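Local coordinates for folylpolyglutamate synthase protein FOLC (Mycobacterium tuberculosis, PDB 2VOS) that probably adds L-glutamate to dihydropteroate and successive glutamates to tetrahydrofolate at the expense of ATP, at residues A[374-379]-A[400-405]. Residues are numbered along the deposited sequence; the frame is centred on the assembly and turned at random.
Sequences FLVGVL and SVVVTH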
ATOM      1  N   PHE A 374      -5.189  -4.879 -27.356  1.00 46.76           N
ATOM      2  CA  PHE A 374      -5.838  -6.053 -26.787  1.00 45.78           C
ATOM      3  C   PHE A 374      -5.239  -6.267 -25.407  1.00 44.54           C
ATOM      4  O   PHE A 374      -4.028  -6.314 -25.274  1.00 43.82           O
ATOM      5  CB  PHE A 374      -5.577  -7.281 -27.664  1.00 46.11           C
ATOM      6  CG  PHE A 374      -6.319  -8.513 -27.220  1.00 46.48           C
ATOM      7  CD1 PHE A 374      -7.641  -8.717 -27.584  1.00 48.52           C
ATOM      8  CD2 PHE A 374      -5.680  -9.474 -26.465  1.00 47.88           C
ATOM      9  CE1 PHE A 374      -8.323  -9.857 -27.169  1.00 48.39           C
ATOM     10  CE2 PHE A 374      -6.358 -10.603 -26.032  1.00 48.57           C
ATOM     11  CZ  PHE A 374      -7.678 -10.803 -26.401  1.00 49.14           C
ATOM     12  N   LEU A 375      -6.091  -6.356 -24.391  1.00 43.45           N
ATOM     13  CA  LEU A 375      -5.644  -6.605 -23.013  1.00 42.80           C
ATOM     14  C   LEU A 375      -6.458  -7.764 -22.397  1.00 43.03           C
ATOM     15  O   LEU A 375      -7.704  -7.787 -22.504  1.00 42.96           O
ATOM     16  CB  LEU A 375      -5.871  -5.361 -22.168  1.00 42.50           C
ATOM     17  CG  LEU A 375      -4.909  -4.211 -22.291  1.00 43.92           C
ATOM     18  CD1 LEU A 375      -5.296  -3.145 -21.273  1.00 43.43           C
ATOM     19  CD2 LEU A 375      -3.483  -4.693 -22.007  1.00 39.51           C
ATOM     20  N   VAL A 376      -5.773  -8.712 -21.758  1.00 42.55           N
ATOM     21  CA  VAL A 376      -6.459  -9.788 -21.033  1.00 42.42           C
ATOM     22  C   VAL A 376      -6.190  -9.647 -19.533  1.00 43.03           C
ATOM     23  O   VAL A 376      -5.036  -9.433 -19.141  1.00 43.06           O
ATOM     24  CB  VAL A 376      -5.911 -11.167 -21.467  1.00 44.08           C
ATOM     25  CG1 VAL A 376      -6.650 -12.313 -20.693  1.00 40.12           C
ATOM     26  CG2 VAL A 376      -6.076 -11.334 -22.971  1.00 43.48           C
ATOM     27  N   GLY A 377      -7.216  -9.706 -18.687  1.00 42.41           N
ATOM     28  CA  GLY A 377      -6.958  -9.548 -17.266  1.00 42.28           C
ATOM     29  C   GLY A 377      -6.756 -10.952 -16.700  1.00 43.99           C
ATOM     30  O   GLY A 377      -7.328 -11.912 -17.244  1.00 44.96           O
ATOM     31  N   VAL A 378      -5.965 -11.098 -15.627  1.00 42.70           N
ATOM     32  CA  VAL A 378      -5.844 -12.377 -14.934  1.00 42.20           C
ATOM     33  C   VAL A 378      -6.184 -11.920 -13.567  1.00 43.44           C
ATOM     34  O   VAL A 378      -5.523 -10.997 -13.017  1.00 41.97           O
ATOM     35  CB  VAL A 378      -4.401 -12.996 -14.981  1.00 42.46           C
ATOM     36  CG1 VAL A 378      -4.172 -14.162 -13.936  1.00 41.40           C
ATOM     37  CG2 VAL A 378      -4.090 -13.527 -16.382  1.00 41.53           C
ATOM     38  N   LEU A 379      -7.233 -12.538 -13.006  1.00 42.12           N
ATOM     39  CA  LEU A 379      -7.838 -11.991 -11.816  1.00 42.85           C
ATOM     40  C   LEU A 379      -8.066 -13.011 -10.702  1.00 41.58           C
ATOM     41  O   LEU A 379      -8.589 -14.103 -10.943  1.00 41.95           O
ATOM     42  CB  LEU A 379      -9.195 -11.385 -12.251  1.00 43.04           C
ATOM     43  CG  LEU A 379      -9.979 -10.545 -11.248  1.00 46.83           C
ATOM     44  CD1 LEU A 379      -9.432  -9.139 -11.160  1.00 47.48           C
ATOM     45  CD2 LEU A 379     -11.470 -10.523 -11.695  1.00 51.82           C
ATOM     46  N   SER A 400     -10.824  -9.522 -22.441  1.00 43.18           N
ATOM     47  CA  SER A 400     -11.362 -10.650 -21.691  1.00 44.03           C
ATOM     48  C   SER A 400     -10.645 -10.820 -20.394  1.00 43.35           C
ATOM     49  O   SER A 400      -9.621 -10.169 -20.139  1.00 42.98           O
ATOM     50  CB  SER A 400     -11.389 -11.963 -22.517  1.00 44.49           C
ATOM     51  OG  SER A 400     -10.091 -12.435 -22.735  1.00 50.23           O
ATOM     52  N   VAL A 401     -11.139 -11.728 -19.568  1.00 42.63           N
ATOM     53  CA  VAL A 401     -10.532 -11.953 -18.283  1.00 42.73           C
ATOM     54  C   VAL A 401     -10.396 -13.458 -18.030  1.00 43.55           C
ATOM     55  O   VAL A 401     -11.259 -14.251 -18.453  1.00 43.67           O
ATOM     56  CB  VAL A 401     -11.339 -11.185 -17.220  1.00 44.03           C
ATOM     57  CG1 VAL A 401     -12.826 -11.722 -17.149  1.00 42.87           C
ATOM     58  CG2 VAL A 401     -10.634 -11.194 -15.886  1.00 45.91           C
ATOM     59  N   VAL A 402      -9.291 -13.860 -17.400  1.00 42.28           N
ATOM     60  CA  VAL A 402      -9.119 -15.235 -16.910  1.00 42.14           C
ATOM     61  C   VAL A 402      -9.192 -15.140 -15.400  1.00 42.65           C
ATOM     62  O   VAL A 402      -8.358 -14.468 -14.791  1.00 44.19           O
ATOM     63  CB  VAL A 402      -7.703 -15.776 -17.277  1.00 41.94           C
ATOM     64  CG1 VAL A 402      -7.589 -17.279 -16.903  1.00 40.90           C
ATOM     65  CG2 VAL A 402      -7.430 -15.550 -18.784  1.00 38.81           C
ATOM     66  N   VAL A 403     -10.181 -15.786 -14.795  1.00 43.38           N
ATOM     67  CA  VAL A 403     -10.350 -15.756 -13.346  1.00 42.77           C
ATOM     68  C   VAL A 403      -9.743 -16.996 -12.741  1.00 43.38           C
ATOM     69  O   VAL A 403      -9.786 -18.080 -13.327  1.00 42.28           O
ATOM     70  CB  VAL A 403     -11.836 -15.636 -12.936  1.00 43.60           C
ATOM     71  CG1 VAL A 403     -12.443 -14.335 -13.458  1.00 42.84           C
ATOM     72  CG2 VAL A 403     -12.622 -16.765 -13.480  1.00 41.65           C
ATOM     73  N   THR A 404      -9.125 -16.836 -11.574  1.00 44.08           N
ATOM     74  CA  THR A 404      -8.416 -17.920 -10.951  1.00 44.29           C
ATOM     75  C   THR A 404      -8.412 -17.714  -9.434  1.00 44.56           C
ATOM     76  O   THR A 404      -9.232 -16.963  -8.898  1.00 44.38           O
ATOM     77  CB  THR A 404      -6.973 -18.082 -11.588  1.00 44.88           C
ATOM     78  OG1 THR A 404      -6.349 -19.261 -11.073  1.00 44.59           O
ATOM     79  CG2 THR A 404      -6.082 -16.897 -11.297  1.00 43.42           C
ATOM     80  N   HIS A 405      -7.517 -18.418  -8.744  1.00 45.64           N
ATOM     81  CA  HIS A 405      -7.433 -18.430  -7.272  1.00 46.22           C
ATOM     82  C   HIS A 405      -5.962 -18.174  -6.980  1.00 45.72           C
ATOM     83  O   HIS A 405      -5.120 -18.906  -7.499  1.00 46.40           O
ATOM     84  CB  HIS A 405      -7.808 -19.829  -6.759  1.00 46.19           C
ATOM     85  CG  HIS A 405      -7.932 -19.930  -5.271  1.00 48.16           C
ATOM     86  ND1 HIS A 405      -6.853 -19.789  -4.419  1.00 48.77           N
ATOM     87  CD2 HIS A 405      -9.010 -20.172  -4.481  1.00 47.84           C
ATOM     88  CE1 HIS A 405      -7.262 -19.920  -3.168  1.00 47.61           C
ATOM     89  NE2 HIS A 405      -8.566 -20.170  -3.179  1.00 50.50           N
TER
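The carbonyl oxygen G377 O is held by one hydrogen bond and one weaker contact. V402 N donates to it at 2.8 Å along a nearly straight N-H line (171°), from above the carbonyl plane. V401 CA approaches G377 O at 3.4 Å as a CA-H...O contact. G377 N reaches S400 O at 2.8 Å within the carbonyl plane, so one residue bonds to S400 and V402, on either side of V401: the rule of parallel pairing in a single example. L379 repeats it, its N meeting V402 O nearly along the C=O axis and its O receiving T404 N. Four such bonds join the strands in parallel register, and helix 387-394 in the connection makes the whole a beta-alpha-beta unit.

On the face carrying V376, V378, S400 and V402, the side chains of V376 and V402 cross obliquely, and V376 CG1 touches V402 CG2 at 3.8 Å. On the opposite face, V401 CG2 rests against L379 CB at 3.9 Å. Helix 436-451 covers V378 and S400, helix 414-425 packs on V403, and strand 464-469 pairs with the far edge of 374-379. T404 OG1 is bonded to A433 O. Buried peptide groups are thus satisfied by strand pairing between mostly aliphatic side chains, within the glutamate ligase domain's sheet.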